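Local coordinates for protein BRIC1 (Synthetic construct, PDB 6FF6) that is a computationally designed protein with a novel corrugated repeat architecture of packed helices, probably a structural scaffold rather than an enzyme, at residues F73-Y78 / D117-K122; S63-A68 / L82-L87. All blocks are in the same frame, centred on the assembly; numbering follows the deposited sequence.

Contact 1: F73-Y78 / D117-K122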
loop_
_atom_site.group_PDB
_atom_site.type_symbol
_atom_site.label_atom_id
_atom_site.label_comp_id
_atom_site.label_asym_id
_atom_site.label_seq_id
_atom_site.Cartn_x
_atom_site.Cartn_y
_atom_site.Cartn_z
ATOM N N PHE A 73 5.211 7.128 -1.187
ATOM C CA PHE A 73 4.443 7.694 -0.073
ATOM C C PHE A 73 3.662 8.919 -0.585
ATOM O O PHE A 73 4.033 10.071 -0.363
ATOM C CB PHE A 73 5.354 8.004 1.125
ATOM C CG PHE A 73 6.142 6.838 1.705
ATOM C CD1 PHE A 73 5.754 5.522 1.471
ATOM C CD2 PHE A 73 7.254 7.061 2.514
ATOM C CE1 PHE A 73 6.471 4.456 2.018
ATOM C CE2 PHE A 73 7.969 5.992 3.061
ATOM C CZ PHE A 73 7.568 4.702 2.815
ATOM N N THR A 74 2.581 8.626 -1.326
ATOM C CA THR A 74 1.785 9.611 -2.045
ATOM C C THR A 74 1.118 10.647 -1.150
ATOM O O THR A 74 1.157 11.835 -1.488
ATOM C CB THR A 74 0.809 8.949 -2.993
ATOM O OG1 THR A 74 0.147 7.881 -2.327
ATOM C CG2 THR A 74 1.509 8.429 -4.233
ATOM N N MET A 75 0.564 10.230 -0.010
ATOM C CA MET A 75 -0.073 11.179 0.902
ATOM C C MET A 75 0.961 12.138 1.451
ATOM O O MET A 75 0.689 13.325 1.587
ATOM C CB MET A 75 -0.742 10.429 2.052
ATOM C CG MET A 75 -1.762 9.446 1.616
ATOM S SD MET A 75 -3.287 10.299 1.403
ATOM C CE MET A 75 -4.209 9.522 2.634
ATOM N N LEU A 76 2.167 11.622 1.744
ATOM C CA LEU A 76 3.271 12.425 2.249
ATOM C C LEU A 76 3.750 13.383 1.135
ATOM O O LEU A 76 3.932 14.572 1.402
ATOM C CB LEU A 76 4.399 11.507 2.746
ATOM C CG LEU A 76 5.627 12.175 3.362
ATOM C CD1 LEU A 76 5.238 13.051 4.534
ATOM C CD2 LEU A 76 6.615 11.142 3.793
ATOM N N GLN A 77 3.913 12.859 -0.105
ATOM C CA GLN A 77 4.329 13.588 -1.310
ATOM C C GLN A 77 3.464 14.828 -1.498
ATOM O O GLN A 77 3.990 15.923 -1.666
ATOM C CB GLN A 77 4.164 12.689 -2.547
ATOM C CG GLN A 77 5.456 12.155 -3.140
ATOM C CD GLN A 77 5.188 11.099 -4.195
ATOM O OE1 GLN A 77 4.379 10.184 -4.013
ATOM N NE2 GLN A 77 5.876 11.187 -5.321
ATOM N N TYR A 78 2.140 14.653 -1.415
ATOM C CA TYR A 78 1.171 15.719 -1.573
ATOM C C TYR A 78 1.252 16.766 -0.454
ATOM O O TYR A 78 1.266 17.963 -0.737
ATOM C CB TYR A 78 -0.233 15.131 -1.751
ATOM C CG TYR A 78 -0.536 14.797 -3.205
ATOM C CD1 TYR A 78 -0.836 15.800 -4.127
ATOM C CD2 TYR A 78 -0.513 13.481 -3.661
ATOM C CE1 TYR A 78 -1.111 15.502 -5.466
ATOM C CE2 TYR A 78 -0.798 13.168 -4.995
ATOM C CZ TYR A 78 -1.090 14.183 -5.897
ATOM O OH TYR A 78 -1.355 13.885 -7.221
ATOM N N ASP A 117 4.095 9.133 9.699
ATOM C CA ASP A 117 3.717 8.124 10.683
ATOM C C ASP A 117 2.709 7.114 10.151
ATOM O O ASP A 117 2.698 5.970 10.625
ATOM C CB ASP A 117 3.255 8.790 11.981
ATOM C CG ASP A 117 4.417 9.440 12.754
ATOM O OD1 ASP A 117 5.573 8.990 12.594
ATOM O OD2 ASP A 117 4.167 10.398 13.515
ATOM N N TYR A 118 1.869 7.527 9.148
ATOM C CA TYR A 118 0.921 6.646 8.501
ATOM C C TYR A 118 1.716 5.539 7.821
ATOM O O TYR A 118 1.520 4.365 8.123
ATOM C CB TYR A 118 0.055 7.425 7.479
ATOM C CG TYR A 118 -0.728 6.532 6.533
ATOM C CD1 TYR A 118 -1.796 5.763 6.993
ATOM C CD2 TYR A 118 -0.350 6.394 5.199
ATOM C CE1 TYR A 118 -2.484 4.895 6.143
ATOM C CE2 TYR A 118 -1.036 5.532 4.336
ATOM C CZ TYR A 118 -2.090 4.769 4.820
ATOM O OH TYR A 118 -2.756 3.888 3.999
ATOM N N TYR A 119 2.658 5.933 6.960
ATOM C CA TYR A 119 3.530 5.047 6.204
ATOM C C TYR A 119 4.492 4.298 7.059
ATOM O O TYR A 119 4.846 3.180 6.716
ATOM C CB TYR A 119 4.251 5.800 5.089
ATOM C CG TYR A 119 3.306 6.290 4.010
ATOM C CD1 TYR A 119 2.735 5.405 3.102
ATOM C CD2 TYR A 119 2.947 7.630 3.926
ATOM C CE1 TYR A 119 1.849 5.845 2.118
ATOM C CE2 TYR A 119 2.046 8.083 2.958
ATOM C CZ TYR A 119 1.512 7.188 2.045
ATOM O OH TYR A 119 0.662 7.619 1.057
ATOM N N LYS A 120 4.918 4.887 8.173
ATOM C CA LYS A 120 5.828 4.251 9.140
ATOM C C LYS A 120 5.048 3.132 9.811
ATOM O O LYS A 120 5.563 2.020 9.937
ATOM C CB LYS A 120 6.259 5.288 10.180
ATOM C CG LYS A 120 7.286 4.861 11.189
ATOM C CD LYS A 120 7.469 5.957 12.248
ATOM C CE LYS A 120 8.063 7.225 11.677
ATOM N NZ LYS A 120 8.237 8.251 12.724
ATOM N N ASN A 121 3.789 3.419 10.209
ATOM C CA ASN A 121 2.934 2.425 10.837
ATOM C C ASN A 121 2.481 1.368 9.812
ATOM O O ASN A 121 3.242 0.436 9.553
ATOM C CB ASN A 121 1.765 3.076 11.591
ATOM C CG ASN A 121 1.643 2.585 13.014
ATOM O OD1 ASN A 121 2.545 2.778 13.852
ATOM N ND2 ASN A 121 0.517 1.942 13.315
ATOM N N LYS A 122 1.267 1.498 9.245
ATOM C CA LYS A 122 0.683 0.590 8.231
ATOM C C LYS A 122 0.388 -0.931 8.671
ATOM O O LYS A 122 -0.115 -1.659 7.803
ATOM C CB LYS A 122 1.538 0.590 6.925
ATOM C CG LYS A 122 1.517 1.896 6.115
ATOM C CD LYS A 122 0.628 1.809 4.878
ATOM C CE LYS A 122 1.365 2.140 3.597
ATOM N NZ LYS A 122 0.434 2.598 2.519
#
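Tyr119, near the end of helix 99-121, meets the start of helix 74-92 through Phe73 and Met75, where two antiparallel helices of an Hpt-like four-helix bundle come together. Phe73 holds the N-cap position, and its ring forms an offset stack with that of Tyr119, the centroids 4.6 Å apart and the planes inclined by 18°. The offset is reciprocal: Phe73 CB lies over the centre of the Tyr119 ring, 3.7 Å from its centroid, and Tyr119 CB lies likewise over the Phe73 ring. The far face of Tyr119 carries Tyr118 CD2, and with both faces covered the ring has little freedom to rotate. With CG anti to its carbonyl carbon (chi1 -67°), Tyr119 extends its hydroxyl to the first turn of helix 74-92, where OH accepts a nearly straight bond from Met75 N at 2.8 Å and a weak one from Thr74 OG1. An amide unused by the helix itself is thereby satisfied. Met75 CB lies at the edge of the phenol ring. Leu76 continues the interior toward Phe26 of helix 23-42 and Met115 of helix 99-121, Phe73 leans on Ala68 of helix 51-71, and Met75 packs against Ala129 of the second subunit.

Contact 2: S63-A68 / L82-L87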
loop_
_atom_site.group_PDB
_atom_site.type_symbol
_atom_site.label_atom_id
_atom_site.label_comp_id
_atom_site.label_asym_id
_atom_site.label_seq_id
_atom_site.Cartn_x
_atom_site.Cartn_y
_atom_site.Cartn_z
ATOM N N SER A 63 14.124 17.418 0.914
ATOM C CA SER A 63 14.707 16.117 1.229
ATOM C C SER A 63 13.628 15.053 1.503
ATOM O O SER A 63 13.700 13.950 0.957
ATOM C CB SER A 63 15.664 16.220 2.404
ATOM O OG SER A 63 16.775 17.028 2.052
ATOM N N ILE A 64 12.623 15.397 2.311
ATOM C CA ILE A 64 11.520 14.497 2.616
ATOM C C ILE A 64 10.723 14.127 1.340
ATOM O O ILE A 64 10.362 12.954 1.178
ATOM C CB ILE A 64 10.630 15.082 3.728
ATOM C CG1 ILE A 64 11.398 15.121 5.065
ATOM C CG2 ILE A 64 9.319 14.294 3.853
ATOM C CD1 ILE A 64 10.829 15.998 6.087
ATOM N N LYS A 65 10.477 15.104 0.436
ATOM C CA LYS A 65 9.782 14.892 -0.837
ATOM C C LYS A 65 10.454 13.795 -1.658
ATOM O O LYS A 65 9.764 12.929 -2.187
ATOM C CB LYS A 65 9.761 16.197 -1.643
ATOM C CG LYS A 65 8.970 16.146 -2.947
ATOM C CD LYS A 65 9.832 16.495 -4.166
ATOM C CE LYS A 65 10.200 17.955 -4.299
ATOM N NZ LYS A 65 10.488 18.331 -5.712
ATOM N N GLY A 66 11.780 13.857 -1.769
ATOM C CA GLY A 66 12.577 12.889 -2.513
ATOM C C GLY A 66 12.347 11.464 -2.057
ATOM O O GLY A 66 12.046 10.588 -2.880
ATOM N N GLY A 67 12.450 11.248 -0.742
ATOM C CA GLY A 67 12.212 9.949 -0.123
ATOM C C GLY A 67 10.784 9.476 -0.308
ATOM O O GLY A 67 10.549 8.318 -0.657
ATOM N N ALA A 68 9.824 10.383 -0.104
ATOM C CA ALA A 68 8.399 10.095 -0.271
ATOM C C ALA A 68 8.104 9.614 -1.707
ATOM O O ALA A 68 7.421 8.602 -1.884
ATOM C CB ALA A 68 7.563 11.309 0.071
ATOM N N LEU A 82 2.697 20.728 -0.999
ATOM C CA LEU A 82 1.904 21.824 -0.495
ATOM C C LEU A 82 2.704 22.741 0.353
ATOM O O LEU A 82 2.663 23.936 0.117
ATOM C CB LEU A 82 0.684 21.279 0.234
ATOM C CG LEU A 82 -0.507 22.190 0.425
ATOM C CD1 LEU A 82 -1.128 22.591 -0.893
ATOM C CD2 LEU A 82 -1.548 21.465 1.201
ATOM N N MET A 83 3.506 22.210 1.279
ATOM C CA MET A 83 4.365 23.072 2.075
ATOM C C MET A 83 5.437 23.738 1.179
ATOM O O MET A 83 5.657 24.942 1.251
ATOM C CB MET A 83 4.999 22.352 3.262
ATOM C CG MET A 83 5.841 23.310 4.107
ATOM S SD MET A 83 5.650 23.094 5.857
ATOM C CE MET A 83 6.447 24.453 6.409
ATOM N N GLU A 84 6.057 22.952 0.317
ATOM C CA GLU A 84 7.084 23.402 -0.611
ATOM C C GLU A 84 6.638 24.610 -1.343
ATOM O O GLU A 84 7.342 25.598 -1.302
ATOM C CB GLU A 84 7.422 22.295 -1.611
ATOM C CG GLU A 84 8.898 21.959 -1.644
ATOM C CD GLU A 84 9.362 21.157 -2.839
ATOM O OE1 GLU A 84 8.511 20.735 -3.655
ATOM O OE2 GLU A 84 10.592 20.958 -2.961
ATOM N N ASN A 85 5.442 24.556 -1.959
ATOM C CA ASN A 85 4.820 25.643 -2.716
ATOM C C ASN A 85 4.681 26.926 -1.901
ATOM O O ASN A 85 5.094 27.994 -2.362
ATOM C CB ASN A 85 3.470 25.202 -3.325
ATOM C CG ASN A 85 3.625 24.221 -4.455
ATOM O OD1 ASN A 85 4.700 24.090 -5.060
ATOM N ND2 ASN A 85 2.555 23.494 -4.760
ATOM N N MET A 86 4.136 26.809 -0.682
ATOM C CA MET A 86 3.951 27.923 0.249
ATOM C C MET A 86 5.306 28.554 0.614
ATOM O O MET A 86 5.438 29.773 0.590
ATOM C CB MET A 86 3.260 27.426 1.519
ATOM C CG MET A 86 1.944 26.741 1.290
ATOM S SD MET A 86 0.539 27.771 1.643
ATOM C CE MET A 86 0.575 27.747 3.462
ATOM N N LEU A 87 6.311 27.702 0.923
ATOM C CA LEU A 87 7.673 28.074 1.278
ATOM C C LEU A 87 8.359 28.733 0.136
ATOM O O LEU A 87 9.166 29.618 0.381
ATOM C CB LEU A 87 8.513 26.864 1.663
ATOM C CG LEU A 87 8.213 26.227 2.983
ATOM C CD1 LEU A 87 8.833 24.827 3.057
ATOM C CD2 LEU A 87 8.611 27.132 4.121
#
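Lys65 and Glu84 meet at the surface between two helices, their CA atoms 8.9 Å apart, and both side chains reach in to close the distance. The CB of Lys65 already points toward helix 74-92, and CG stands anti to the backbone N (chi1 -175°). The aliphatic part of the chain also rests on Val80, one turn before the glutamate. From CB through CG to CD the chain runs along the gap; the bends at the second and third torsions then turn the CD-CE bond across it toward Glu84, so that CE is the atom that really arrives. It comes up to the end of the carboxylate between its two oxygens, 3.3 Å from Glu84 OE2 and equally near OE1, with Glu84 CD 3.6 Å from the same carbon. NZ has gone past, and lies 3.7 Å from Glu84 OE1 and 3.8 Å from OE2, a long salt bridge rather than a tight ion pair.

The sequence from His62 to Gly66 matches the His-x-x-Lys-Gly signature of Hpt domains, in whose natural members the histidine accepts a phosphoryl group; nothing indicates that this design does so. Glu84 touches His62 and Phe58 with its side chain as well, and extended beyond CG it meets Lys65 at about a right angle. Exchanging Glu84 for an alanine is likely to leave the ammonium of Lys65 without this carboxylate and the lysine tip free to swing into solvent. Behind the pair, Met83 faces inward, onto Ile57 of helix 51-71, Met37 of helix 23-42 and Leu108 of helix 99-121, while Leu82 and Met86 press on Val140 of the second subunit.

Read from the N terminus, the chain reaches 63-68 first, on helix 51-71, then turns and enters helix 74-92 at 73-78. Two turns further on, 82-87 returns to helix 51-71, so contact 2 closes a short helical hairpin. The chain runs on through helix 99-121 to 117-122, where contact 1 closes a longer loop back to the start of helix 74-92. Because 73-78 falls between the segments of contact 2, the two loops cross. Helix 74-92 serves both, and their centres are 13 Å apart. They also join directly: Phe73 N probably bonds to Ala68 O at 2.7 Å, tying the end of helix 51-71 to the start of helix 74-92 across the turn.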